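Local atomic coordinates of glutathione S-transferase enzyme with thioredoxin-like domain (Xenorhabdus nematophila, PDB entry 4L8E), a protein that probably acts as a glutathione transferase, binding glutathione at the junction of a thioredoxin-like and an all-helical domain. Residues Ala34-Gly39 and Ile58-Gly63; Ile42-Glu47 and Val193-Lys198; Leu128-Ala133 and Tyr168-Thr173; Lys198-Gln203 and Lys215-Ile220. One frame throughout, in Å; residues are numbered along the deposited sequence.

Interaction 1 lies in the thioredoxin-like N-terminal domain, where the starts of helix 37-49 and of the loop after strand 54-57 border glutathione. Interaction 2, centred about 15 Å away, uses the same helix and joins it to helix 188-197 of the helical C-terminal domain. Nested in the chain segment that interaction 2 closes, interaction 3 packs helix 118-145 on helix 154-175. Interaction 4 follows in sequence, shares Lys198 with interaction 2 and lies with its centre about 11 Å from it; Tyr168 and Gln203 connect interactions 3 and 4. The chain thus builds the glutathione pocket from both domains, Asn38 of interaction 1 meeting Trp196 of interaction 2.

Interaction 1: residues Ala34-Gly39 and Ile58-Gly63; sequences APTPNG and IDISAG. With GSH (glutathione), chain D; GSH (glutathione), chain C; GSH (glutathione), chain B.
Ala34 and Thr36 meet Ile60 at the beta-alpha-beta start of the thioredoxin-like fold, where strand 30-33 leads into helix 37-49 and strand 54-57 runs out into Ile58-Gly63. The packed part is small and mostly apolar. Thr36 and Ile60 reach toward each other tip to tip, Thr36 CG2 ending 4.0 Å from Ile60 CD1, while Ala34 CB lies 4.2 Å from Ile60 CD1 and has Ile58 O as a van der Waals neighbour. Ile60 is extended beyond CG1 (chi2 177°), which carries CD1 outward to Thr36 and also to within 3.9 Å of CB2 of the glutathione of chain C. The outer side of Ile58-Gly63 is the loose one, with Asp59, Ser61 and Ala62 exposed; there the type I turn Asp59-Ala62 holds itself, Ser61 OG giving a 2.6 Å bond to the syn lone pair of Asp59 OD1. On the inner side, Thr36 is the N-cap of helix 37-49: its OG1 accepts from Gly39 N at 3.3 Å (161°). Within the first turn of the helix, Asn38 ND2 donates to O31 of the glutathione of chain B at 2.9 Å, with an N-H...O angle of 152°.

Interaction 2: residues Ile42-Glu47 and Val193-Lys198; sequences ITLFLE and VYPWAK. With GSH (glutathione), chain B.
Leu44 of helix 37-49 points its CD1 methyl at Pro195 and Tyr194 of helix 188-197, a buried joint between the thioredoxin-like and the all-helical domain of the glutathione transferase fold. The three side chains meet at different angles. Leu44 and Pro195 come tip to tip, CD1 of Leu44 lying 3.8 Å from CG of Pro195. Against Tyr194 the leucine runs across at about a right angle, so that the same methyl stands 4.1 Å from Tyr194 CD2. CG of Leu44 is placed beside the backbone N (chi1 -75°) and CD1 continues the chain outward, which lets this single methyl serve both partners. On the tyrosine, Lys198 CB covers part of one ring face, offset toward the rim, and helices 211-221 and 224-230 pack round the ring through Leu217, Ile220 and Thr226. The proline that meets Leu44 has no N-H to give, and helix 188-197 is kinked where the nitrogens of Pro195 and Trp196 lack a bond to the turn before. Next to it, Trp196 turns to the ligand pocket, its NE1 bonded to Asn38 OD1. The glutathione of chain B sits at the edge of the indole, its C2 in the ring plane, with Trp196 CH2 3.6 Å from CB2 and Trp196 CZ2 3.4 Å from O31.

Interaction 3: residues Leu128-Ala133 and Tyr168-Thr173; sequences LFWQVA and YKVLNT
Next to Val170 and Leu171, which receive the indole of Trp130, Lys169 O is gripped twice within helix 154-175: by Thr173 N at 2.9 Å in the regular helical bond and by Thr173 OG1 at 3.0 Å. The two donors arrive from opposite faces of the carbonyl plane, the hydroxyl standing 35° out of it, and the threonine side chain is thereby fastened back onto its own helix.

The contact itself is apolar and buried, and one large ring carries it. Trp130 leaves helix 118-145 with CG anti to the backbone N (chi1 170°), which sends the indole across to helix 154-175. Trp130 and Val170 slide past each other in opposite directions, Val170 CG1 lying 3.9 Å from Trp130 NE1 and 4.0 Å from Trp130 CZ2. Leu171 instead crosses the indole at about a right angle and offers its CB, 4.0 Å from Trp130 CH2, at the far corner of the six-membered ring. Trp127 meets Trp130 edge-to-face, and Phe135 adds a further ring.

This pairing also borders the subunit interface. Trp130 NE1 makes a weak hydrogen bond to Asn76 OD1 of the second subunit, Pro75 of that subunit packs on Val170, and Phe129 stacks on its counterpart there. Helices 118-145 and 154-175 pack side by side next to this interface, as in the all-helical C-terminal domain of dimeric glutathione transferases.

Interaction 4: residues Lys198-Gln203 and Lys215-Ile220; sequences KCYEHQ and KWLEKI. With GSH (glutathione), chain D.
Leu217 of helix 211-221 provides the apolar contact, splitting its two methyls between Lys198 and Tyr200. CD2 lies against the backbone of Lys198, 3.8 Å from its N and 4.0 Å from its CA, while CD1 approaches Tyr200 CD1 at 4.1 Å, the two side chains crossing at a slant. CG of Tyr200 stands between the backbone N and the carbonyl carbon (chi1 70°), the rotamer that turns the ring back to the helix. Glu201 CB covers part of one face of this ring, and Leu207, Ile205 and Tyr168 pack round it. Lys198, by contrast, meets Leu217 with its backbone and carries its amino group away.

In the glutathione transferase fold this is the C-terminal helical domain, where the segment after helix 188-197 is folded back on helix 211-221. Lys198 CA and Leu217 CA come to 6.9 Å, the closest CA atoms of the two segments. Leu217 also touches Tyr194 and Ala197 on helix 188-197, so the same residue packs on that helix as well as on the segment that follows it.

The polar bonds lie to the sides of this apolar patch. Gln203 N donates to Cys199 O at 3.3 Å, and the Gln203 amide links outward, OE1 to Tyr168 OH and NE2 to both Trp196 O and His143 NE2. Cys199 turns away from Leu217 toward the glutathione of chain D and belongs to its pocket, although the very close approach of the two sulfurs in the model is doubtful.

Interaction 1: residues Ala34-Gly39 and Ile58-Gly63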
# COMPACT_ATOMS: atom_id res chain seq x y z
N ALA A 34 6.15 13.27 12.10
CA ALA A 34 5.14 14.13 12.68
C ALA A 34 4.20 13.22 13.47
O ALA A 34 4.07 12.04 13.13
CB ALA A 34 4.37 14.89 11.61
N PRO A 35 3.57 13.75 14.51
CA PRO A 35 2.66 12.97 15.35
C PRO A 35 1.32 12.78 14.67
O PRO A 35 0.34 13.49 14.95
CB PRO A 35 2.52 13.83 16.60
CG PRO A 35 2.73 15.23 16.10
CD PRO A 35 3.80 15.09 15.07
N THR A 36 1.30 11.81 13.78
CA THR A 36 0.16 11.48 12.94
C THR A 36 0.10 9.95 12.88
O THR A 36 1.04 9.28 13.23
CB THR A 36 0.42 11.94 11.52
OG1 THR A 36 1.56 11.26 11.00
CG2 THR A 36 0.65 13.43 11.44
N PRO A 37 -1.02 9.39 12.39
CA PRO A 37 -1.08 7.92 12.35
C PRO A 37 0.12 7.24 11.69
O PRO A 37 0.63 6.23 12.20
CB PRO A 37 -2.39 7.68 11.57
CG PRO A 37 -3.25 8.86 12.03
CD PRO A 37 -2.28 10.00 11.94
N ASN A 38 0.59 7.76 10.56
CA ASN A 38 1.68 7.15 9.84
C ASN A 38 3.02 7.32 10.54
O ASN A 38 3.87 6.45 10.44
CB ASN A 38 1.70 7.63 8.41
CG ASN A 38 0.44 7.21 7.68
OD1 ASN A 38 0.01 6.04 7.77
ND2 ASN A 38 -0.16 8.14 6.99
N GLY A 39 3.21 8.43 11.25
CA GLY A 39 4.39 8.61 12.06
C GLY A 39 4.44 7.65 13.24
O GLY A 39 5.50 7.07 13.56
N ILE A 58 9.29 17.06 11.32
CA ILE A 58 8.88 17.71 10.09
C ILE A 58 7.54 18.34 10.38
O ILE A 58 6.56 17.66 10.66
CB ILE A 58 8.80 16.68 8.92
CG1 ILE A 58 10.17 16.09 8.60
CG2 ILE A 58 8.13 17.28 7.66
CD1 ILE A 58 11.22 17.10 8.12
N ASP A 59 7.49 19.68 10.35
CA ASP A 59 6.26 20.38 10.61
C ASP A 59 5.45 20.40 9.34
O ASP A 59 5.69 21.21 8.46
CB ASP A 59 6.56 21.81 11.08
CG ASP A 59 5.32 22.58 11.48
OD1 ASP A 59 4.21 22.17 11.09
OD2 ASP A 59 5.46 23.63 12.16
N ILE A 60 4.52 19.45 9.20
CA ILE A 60 3.79 19.33 7.96
C ILE A 60 2.80 20.49 7.80
O ILE A 60 2.41 20.79 6.68
CB ILE A 60 3.14 17.93 7.78
CG1 ILE A 60 2.25 17.55 8.94
CG2 ILE A 60 4.23 16.87 7.60
CD1 ILE A 60 1.55 16.18 8.71
N SER A 61 2.44 21.19 8.88
CA SER A 61 1.58 22.35 8.71
C SER A 61 2.38 23.53 8.14
O SER A 61 1.83 24.49 7.57
CB SER A 61 0.93 22.73 10.04
OG SER A 61 1.84 23.34 10.93
N ALA A 62 3.70 23.48 8.32
CA ALA A 62 4.57 24.57 7.87
C ALA A 62 5.11 24.32 6.46
O ALA A 62 5.77 25.18 5.88
CB ALA A 62 5.72 24.73 8.83
N GLY A 63 4.84 23.14 5.91
CA GLY A 63 5.38 22.79 4.61
C GLY A 63 6.82 22.33 4.60
O GLY A 63 7.48 22.36 3.56
CG1 GSH D . -2.17 12.39 16.57
CD1 GSH D . -3.07 11.57 15.66
OE1 GSH D . -2.86 10.37 15.50
N2 GSH D . -4.18 12.28 15.00
CA2 GSH D . -5.11 11.66 14.10
C2 GSH D . -4.95 12.31 12.74
O2 GSH D . -5.77 12.04 11.84
CB2 GSH D . -6.53 11.80 14.58
SG2 GSH D . -6.85 10.60 15.86
N3 GSH D . -3.85 13.22 12.45
CA3 GSH D . -3.70 13.80 11.11
C3 GSH D . -4.74 14.82 10.75
O31 GSH D . -4.87 15.13 9.54
O32 GSH D . -5.46 15.36 11.62
N1 GSH C . 1.41 5.97 2.17
CA1 GSH C . 2.18 6.84 3.05
C1 GSH C . 2.81 6.03 4.15
O11 GSH C . 3.91 6.40 4.67
O12 GSH C . 2.28 4.94 4.55
CB1 GSH C . 1.29 7.92 3.62
CG1 GSH C . 2.06 8.95 4.43
CD1 GSH C . 1.21 10.16 4.74
OE1 GSH C . 0.06 10.29 4.35
N2 GSH C . 1.86 11.19 5.48
CA2 GSH C . 1.21 12.39 5.86
C2 GSH C . 2.03 13.53 5.31
O2 GSH C . 3.28 13.61 5.41
CB2 GSH C . 1.11 12.57 7.33
SG2 GSH C . 0.28 11.20 8.09
N3 GSH C . 1.32 14.55 4.61
CA3 GSH C . 2.08 15.67 4.08
C3 GSH C . 1.47 16.15 2.81
O31 GSH C . 1.88 17.25 2.36
O32 GSH C . 0.59 15.46 2.21
N1 GSH B . -2.33 16.47 1.57
CA1 GSH B . -3.00 15.63 2.50
C1 GSH B . -4.47 15.65 2.21
O11 GSH B . -5.00 16.66 1.63
O12 GSH B . -5.20 14.67 2.56
CB1 GSH B . -2.76 16.14 3.87
CG1 GSH B . -3.45 15.32 4.94
CD1 GSH B . -2.70 14.03 5.22
OE1 GSH B . -1.52 13.93 4.98
N2 GSH B . -3.46 12.92 5.77
CA2 GSH B . -2.82 11.68 6.06
C2 GSH B . -3.47 10.62 5.19
O2 GSH B . -4.66 10.64 4.85
CB2 GSH B . -3.00 11.29 7.48
SG2 GSH B . -2.10 12.42 8.57
N3 GSH B . -2.66 9.55 4.70
CA3 GSH B . -3.28 8.55 3.86
C3 GSH B . -2.57 7.27 4.02
O31 GSH B . -1.99 7.01 5.11
O32 GSH B . -2.56 6.46 3.05

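Interaction 2: residues Ile42-Glu47 and Val193-Lys198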
# COMPACT_ATOMS: atom_id res chain seq x y z
N ILE A 42 5.84 4.01 13.03
CA ILE A 42 7.27 3.77 13.08
C ILE A 42 7.79 3.89 14.51
O ILE A 42 8.62 3.08 14.94
CB ILE A 42 8.05 4.66 12.11
CG1 ILE A 42 7.40 4.63 10.72
CG2 ILE A 42 9.49 4.21 12.07
CD1 ILE A 42 7.19 3.21 10.11
N THR A 43 7.33 4.88 15.25
CA THR A 43 7.75 4.96 16.66
C THR A 43 7.22 3.78 17.49
O THR A 43 7.89 3.32 18.39
CB THR A 43 7.40 6.29 17.32
OG1 THR A 43 5.99 6.50 17.22
CG2 THR A 43 8.16 7.43 16.66
N LEU A 44 6.04 3.26 17.16
CA LEU A 44 5.59 2.02 17.79
C LEU A 44 6.60 0.89 17.58
O LEU A 44 6.99 0.22 18.55
CB LEU A 44 4.21 1.57 17.26
CG LEU A 44 2.99 2.34 17.74
CD1 LEU A 44 1.74 1.87 16.95
CD2 LEU A 44 2.72 2.23 19.25
N PHE A 45 7.01 0.69 16.33
CA PHE A 45 7.95 -0.36 16.00
C PHE A 45 9.26 -0.12 16.77
O PHE A 45 9.76 -1.02 17.41
CB PHE A 45 8.23 -0.45 14.51
CG PHE A 45 9.17 -1.55 14.17
CD1 PHE A 45 10.54 -1.37 14.31
CD2 PHE A 45 8.71 -2.78 13.79
CE1 PHE A 45 11.41 -2.40 14.06
CE2 PHE A 45 9.58 -3.80 13.54
CZ PHE A 45 10.94 -3.61 13.69
N LEU A 46 9.80 1.08 16.70
CA LEU A 46 11.11 1.36 17.30
C LEU A 46 11.07 1.21 18.83
O LEU A 46 12.03 0.74 19.46
CB LEU A 46 11.59 2.76 16.89
CG LEU A 46 11.93 2.86 15.39
CD1 LEU A 46 12.04 4.32 14.97
CD2 LEU A 46 13.21 2.11 15.07
N GLU A 47 9.97 1.63 19.43
CA GLU A 47 9.80 1.49 20.87
C GLU A 47 9.64 0.02 21.31
O GLU A 47 10.10 -0.36 22.39
CB GLU A 47 8.63 2.32 21.36
CG GLU A 47 8.87 3.84 21.30
CD GLU A 47 9.97 4.35 22.23
OE1 GLU A 47 10.19 3.76 23.31
OE2 GLU A 47 10.59 5.39 21.89
N VAL A 193 -1.93 -0.93 11.43
CA VAL A 193 -3.36 -0.67 11.56
C VAL A 193 -3.70 0.16 12.80
O VAL A 193 -4.55 1.05 12.77
CB VAL A 193 -4.17 -1.97 11.56
CG1 VAL A 193 -5.66 -1.74 11.82
CG2 VAL A 193 -4.02 -2.66 10.18
N TYR A 194 -3.02 -0.12 13.90
CA TYR A 194 -3.42 0.49 15.16
C TYR A 194 -3.56 2.02 15.16
O TYR A 194 -4.53 2.55 15.65
CB TYR A 194 -2.52 0.01 16.32
CG TYR A 194 -2.86 0.66 17.63
CD1 TYR A 194 -3.88 0.16 18.44
CD2 TYR A 194 -2.19 1.78 18.07
CE1 TYR A 194 -4.21 0.74 19.65
CE2 TYR A 194 -2.51 2.38 19.28
CZ TYR A 194 -3.51 1.85 20.07
OH TYR A 194 -3.80 2.45 21.26
N PRO A 195 -2.57 2.75 14.63
CA PRO A 195 -2.67 4.20 14.74
C PRO A 195 -3.85 4.78 13.98
O PRO A 195 -4.32 5.87 14.36
CB PRO A 195 -1.34 4.69 14.15
CG PRO A 195 -0.41 3.52 14.35
CD PRO A 195 -1.26 2.32 14.12
N TRP A 196 -4.32 4.06 12.97
CA TRP A 196 -5.51 4.46 12.22
C TRP A 196 -6.79 4.04 12.92
O TRP A 196 -7.72 4.83 13.05
CB TRP A 196 -5.44 3.87 10.80
CG TRP A 196 -4.59 4.72 9.89
CD1 TRP A 196 -3.27 4.51 9.54
CD2 TRP A 196 -4.96 5.95 9.28
NE1 TRP A 196 -2.83 5.53 8.73
CE2 TRP A 196 -3.85 6.42 8.55
CE3 TRP A 196 -6.14 6.71 9.28
CZ2 TRP A 196 -3.89 7.61 7.84
CZ3 TRP A 196 -6.17 7.87 8.59
CH2 TRP A 196 -5.05 8.31 7.85
N ALA A 197 -6.83 2.81 13.41
CA ALA A 197 -8.01 2.33 14.14
C ALA A 197 -8.25 3.10 15.44
O ALA A 197 -9.40 3.25 15.86
CB ALA A 197 -7.90 0.85 14.41
N LYS A 198 -7.17 3.58 16.08
CA LYS A 198 -7.23 4.37 17.31
C LYS A 198 -8.01 5.65 17.09
O LYS A 198 -8.54 6.25 18.05
CB LYS A 198 -5.78 4.69 17.80
CG LYS A 198 -5.61 5.94 18.64
CD LYS A 198 -4.36 5.89 19.50
CE LYS A 198 -4.25 7.09 20.44
NZ LYS A 198 -4.40 8.39 19.71
N1 GSH B . -2.33 16.47 1.57
CA1 GSH B . -3.00 15.63 2.50
C1 GSH B . -4.47 15.65 2.21
O11 GSH B . -5.00 16.66 1.63
O12 GSH B . -5.20 14.67 2.56
CB1 GSH B . -2.76 16.14 3.87
CG1 GSH B . -3.45 15.32 4.94
CD1 GSH B . -2.70 14.03 5.22
OE1 GSH B . -1.52 13.93 4.98
N2 GSH B . -3.46 12.92 5.77
CA2 GSH B . -2.82 11.68 6.06
C2 GSH B . -3.47 10.62 5.19
O2 GSH B . -4.66 10.64 4.85
CB2 GSH B . -3.00 11.29 7.48
SG2 GSH B . -2.10 12.42 8.57
N3 GSH B . -2.66 9.55 4.70
CA3 GSH B . -3.28 8.55 3.86
C3 GSH B . -2.57 7.27 4.02
O31 GSH B . -1.99 7.01 5.11
O32 GSH B . -2.56 6.46 3.05

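Interaction 3: residues Leu128-Ala133 and Tyr168-Thr173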
# COMPACT_ATOMS: atom_id res chain seq x y z
N LEU A 128 -0.53 -6.15 6.11
CA LEU A 128 0.22 -4.90 5.97
C LEU A 128 -0.14 -4.16 4.68
O LEU A 128 -0.42 -2.94 4.70
CB LEU A 128 1.72 -5.18 6.02
CG LEU A 128 2.65 -3.98 5.79
CD1 LEU A 128 2.48 -2.96 6.90
CD2 LEU A 128 4.09 -4.43 5.69
N PHE A 129 -0.09 -4.86 3.56
CA PHE A 129 -0.47 -4.25 2.30
C PHE A 129 -1.92 -3.76 2.32
O PHE A 129 -2.23 -2.67 1.78
CB PHE A 129 -0.21 -5.21 1.11
CG PHE A 129 1.21 -5.18 0.62
CD1 PHE A 129 1.60 -4.22 -0.31
CD2 PHE A 129 2.15 -6.10 1.06
CE1 PHE A 129 2.92 -4.18 -0.80
CE2 PHE A 129 3.46 -6.07 0.59
CZ PHE A 129 3.84 -5.11 -0.36
N TRP A 130 -2.82 -4.53 2.93
CA TRP A 130 -4.23 -4.14 3.02
C TRP A 130 -4.35 -2.80 3.77
O TRP A 130 -5.10 -1.91 3.35
CB TRP A 130 -5.07 -5.19 3.73
CG TRP A 130 -6.46 -4.78 4.08
CD1 TRP A 130 -7.55 -4.81 3.27
CD2 TRP A 130 -6.91 -4.25 5.33
NE1 TRP A 130 -8.66 -4.36 3.93
CE2 TRP A 130 -8.30 -4.03 5.21
CE3 TRP A 130 -6.29 -3.99 6.54
CZ2 TRP A 130 -9.06 -3.52 6.27
CZ3 TRP A 130 -7.06 -3.49 7.59
CH2 TRP A 130 -8.42 -3.26 7.45
N GLN A 131 -3.55 -2.66 4.82
CA GLN A 131 -3.55 -1.39 5.59
C GLN A 131 -3.06 -0.23 4.74
O GLN A 131 -3.71 0.83 4.71
CB GLN A 131 -2.70 -1.49 6.86
CG GLN A 131 -2.85 -0.31 7.79
CD GLN A 131 -2.12 0.92 7.31
OE1 GLN A 131 -0.96 0.84 6.92
NE2 GLN A 131 -2.78 2.10 7.38
N VAL A 132 -1.90 -0.37 4.08
CA VAL A 132 -1.32 0.78 3.41
C VAL A 132 -2.09 1.16 2.15
O VAL A 132 -2.07 2.31 1.73
CB VAL A 132 0.18 0.60 3.09
CG1 VAL A 132 0.99 0.40 4.39
CG2 VAL A 132 0.41 -0.51 2.13
N ALA A 133 -2.79 0.18 1.56
CA ALA A 133 -3.49 0.38 0.29
C ALA A 133 -4.96 0.74 0.44
O ALA A 133 -5.56 1.32 -0.48
CB ALA A 133 -3.34 -0.88 -0.60
N TYR A 168 -13.77 -1.44 8.51
CA TYR A 168 -13.85 -1.90 9.90
C TYR A 168 -14.50 -3.28 9.98
O TYR A 168 -14.14 -4.10 10.82
CB TYR A 168 -14.56 -0.87 10.79
CG TYR A 168 -13.61 0.18 11.36
CD1 TYR A 168 -13.30 1.33 10.63
CD2 TYR A 168 -13.00 0.01 12.60
CE1 TYR A 168 -12.42 2.27 11.12
CE2 TYR A 168 -12.13 0.96 13.09
CZ TYR A 168 -11.84 2.08 12.36
OH TYR A 168 -10.97 3.00 12.88
N LYS A 169 -15.44 -3.54 9.09
CA LYS A 169 -16.10 -4.85 9.06
C LYS A 169 -15.12 -5.94 8.63
O LYS A 169 -15.07 -7.01 9.23
CB LYS A 169 -17.31 -4.81 8.13
CG LYS A 169 -18.00 -6.14 8.00
CD LYS A 169 -19.14 -6.07 6.97
CE LYS A 169 -20.05 -7.29 7.06
NZ LYS A 169 -20.98 -7.35 5.90
N VAL A 170 -14.30 -5.65 7.62
CA VAL A 170 -13.25 -6.58 7.19
C VAL A 170 -12.30 -6.84 8.36
O VAL A 170 -11.93 -7.99 8.65
CB VAL A 170 -12.51 -6.02 5.96
CG1 VAL A 170 -11.21 -6.79 5.69
CG2 VAL A 170 -13.41 -6.07 4.71
N LEU A 171 -11.87 -5.77 9.00
CA LEU A 171 -10.95 -5.89 10.12
C LEU A 171 -11.56 -6.73 11.24
O LEU A 171 -10.92 -7.66 11.78
CB LEU A 171 -10.57 -4.49 10.61
CG LEU A 171 -9.59 -4.39 11.78
CD1 LEU A 171 -8.27 -4.99 11.38
CD2 LEU A 171 -9.44 -2.96 12.24
N ASN A 172 -12.80 -6.43 11.59
CA ASN A 172 -13.46 -7.13 12.68
C ASN A 172 -13.61 -8.62 12.35
O ASN A 172 -13.44 -9.48 13.21
CB ASN A 172 -14.84 -6.54 12.91
CG ASN A 172 -15.47 -7.04 14.18
OD1 ASN A 172 -15.12 -6.59 15.28
ND2 ASN A 172 -16.45 -7.95 14.05
N THR A 173 -13.97 -8.90 11.11
CA THR A 173 -14.15 -10.29 10.68
C THR A 173 -12.85 -11.08 10.85
O THR A 173 -12.87 -12.21 11.33
CB THR A 173 -14.70 -10.33 9.24
OG1 THR A 173 -16.04 -9.85 9.26
CG2 THR A 173 -14.69 -11.74 8.68

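Interaction 4: residues Lys198-Gln203 and Lys215-Ile220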
# COMPACT_ATOMS: atom_id res chain seq x y z
N LYS A 198 -7.17 3.58 16.08
CA LYS A 198 -7.23 4.37 17.31
C LYS A 198 -8.01 5.65 17.09
O LYS A 198 -8.54 6.25 18.05
CB LYS A 198 -5.78 4.69 17.80
CG LYS A 198 -5.61 5.94 18.64
CD LYS A 198 -4.36 5.89 19.50
CE LYS A 198 -4.25 7.09 20.44
NZ LYS A 198 -4.40 8.39 19.71
N CYS A 199 -8.10 6.06 15.83
CA CYS A 199 -8.77 7.29 15.46
C CYS A 199 -10.22 7.09 15.04
O CYS A 199 -10.82 8.00 14.46
CB CYS A 199 -8.00 7.98 14.34
SG CYS A 199 -6.36 8.60 14.84
N TYR A 200 -10.81 5.95 15.38
CA TYR A 200 -12.21 5.68 15.03
C TYR A 200 -13.20 6.80 15.36
O TYR A 200 -14.13 7.06 14.58
CB TYR A 200 -12.69 4.38 15.68
CG TYR A 200 -12.84 4.48 17.18
CD1 TYR A 200 -11.76 4.24 18.02
CD2 TYR A 200 -14.06 4.79 17.75
CE1 TYR A 200 -11.90 4.34 19.41
CE2 TYR A 200 -14.21 4.87 19.13
CZ TYR A 200 -13.12 4.64 19.94
OH TYR A 200 -13.22 4.73 21.32
N GLU A 201 -13.06 7.47 16.51
CA GLU A 201 -14.01 8.50 16.87
C GLU A 201 -14.00 9.66 15.85
O GLU A 201 -15.04 10.24 15.52
CB GLU A 201 -13.73 9.00 18.30
CG GLU A 201 -14.82 9.91 18.83
CD GLU A 201 -14.87 10.00 20.36
OE1 GLU A 201 -14.16 9.23 21.05
OE2 GLU A 201 -15.64 10.84 20.86
N HIS A 202 -12.81 10.01 15.37
CA HIS A 202 -12.64 11.07 14.39
C HIS A 202 -13.25 10.68 13.06
O HIS A 202 -13.65 11.53 12.28
CB HIS A 202 -11.15 11.35 14.17
CG HIS A 202 -10.89 12.62 13.43
ND1 HIS A 202 -10.46 13.76 14.06
CD2 HIS A 202 -11.03 12.94 12.12
CE1 HIS A 202 -10.33 14.73 13.17
NE2 HIS A 202 -10.67 14.26 11.99
N GLN A 203 -13.29 9.37 12.81
CA GLN A 203 -13.85 8.81 11.58
C GLN A 203 -15.35 8.62 11.70
O GLN A 203 -16.00 8.15 10.78
CB GLN A 203 -13.18 7.48 11.28
CG GLN A 203 -11.69 7.59 10.93
CD GLN A 203 -10.88 6.42 11.40
OE1 GLN A 203 -11.41 5.35 11.70
NE2 GLN A 203 -9.57 6.60 11.48
N LYS A 215 -11.90 -4.92 21.28
CA LYS A 215 -11.03 -5.68 22.19
C LYS A 215 -9.57 -5.64 21.77
O LYS A 215 -8.68 -5.55 22.62
CB LYS A 215 -11.51 -7.13 22.35
CG LYS A 215 -12.85 -7.27 23.04
CD LYS A 215 -13.10 -8.71 23.46
CE LYS A 215 -14.47 -8.91 24.11
NZ LYS A 215 -15.61 -8.60 23.18
N TRP A 216 -9.30 -5.69 20.46
CA TRP A 216 -7.94 -5.64 19.94
C TRP A 216 -7.31 -4.27 20.21
O TRP A 216 -6.14 -4.19 20.61
CB TRP A 216 -7.98 -6.04 18.47
CG TRP A 216 -6.77 -5.85 17.64
CD1 TRP A 216 -5.79 -6.76 17.38
CD2 TRP A 216 -6.45 -4.68 16.88
NE1 TRP A 216 -4.87 -6.23 16.52
CE2 TRP A 216 -5.25 -4.95 16.20
CE3 TRP A 216 -7.06 -3.43 16.71
CZ2 TRP A 216 -4.63 -4.00 15.38
CZ3 TRP A 216 -6.44 -2.50 15.89
CH2 TRP A 216 -5.24 -2.79 15.24
N LEU A 217 -8.08 -3.19 20.06
CA LEU A 217 -7.57 -1.85 20.38
C LEU A 217 -7.18 -1.78 21.85
O LEU A 217 -6.09 -1.31 22.19
CB LEU A 217 -8.63 -0.80 20.10
CG LEU A 217 -8.75 -0.30 18.65
CD1 LEU A 217 -10.02 0.58 18.52
CD2 LEU A 217 -7.52 0.46 18.18
N GLU A 218 -8.06 -2.25 22.71
CA GLU A 218 -7.85 -2.27 24.15
C GLU A 218 -6.58 -3.06 24.51
O GLU A 218 -5.82 -2.67 25.40
CB GLU A 218 -9.09 -2.83 24.86
CG GLU A 218 -10.24 -1.81 24.93
CD GLU A 218 -11.63 -2.38 25.25
OE1 GLU A 218 -11.83 -3.62 25.34
OE2 GLU A 218 -12.55 -1.56 25.40
N LYS A 219 -6.37 -4.18 23.83
CA LYS A 219 -5.22 -5.04 24.06
C LYS A 219 -3.91 -4.32 23.69
O LYS A 219 -2.92 -4.36 24.42
CB LYS A 219 -5.39 -6.29 23.19
CG LYS A 219 -4.34 -7.35 23.28
CD LYS A 219 -4.88 -8.69 22.72
CE LYS A 219 -5.12 -8.66 21.21
NZ LYS A 219 -5.73 -9.95 20.77
N ILE A 220 -3.90 -3.69 22.52
CA ILE A 220 -2.68 -3.05 22.03
C ILE A 220 -2.37 -1.79 22.85
O ILE A 220 -1.20 -1.42 23.08
CB ILE A 220 -2.80 -2.76 20.54
CG1 ILE A 220 -2.81 -4.08 19.77
CG2 ILE A 220 -1.65 -1.89 20.05
CD1 ILE A 220 -3.28 -3.94 18.38
CG1 GSH D . -2.17 12.39 16.57
CD1 GSH D . -3.07 11.57 15.66
OE1 GSH D . -2.86 10.37 15.50
N2 GSH D . -4.18 12.28 15.00
CA2 GSH D . -5.11 11.66 14.10
C2 GSH D . -4.95 12.31 12.74
O2 GSH D . -5.77 12.04 11.84
CB2 GSH D . -6.53 11.80 14.58
SG2 GSH D . -6.85 10.60 15.86
N3 GSH D . -3.85 13.22 12.45
CA3 GSH D . -3.70 13.80 11.11
C3 GSH D . -4.74 14.82 10.75
O31 GSH D . -4.87 15.13 9.54
O32 GSH D . -5.46 15.36 11.62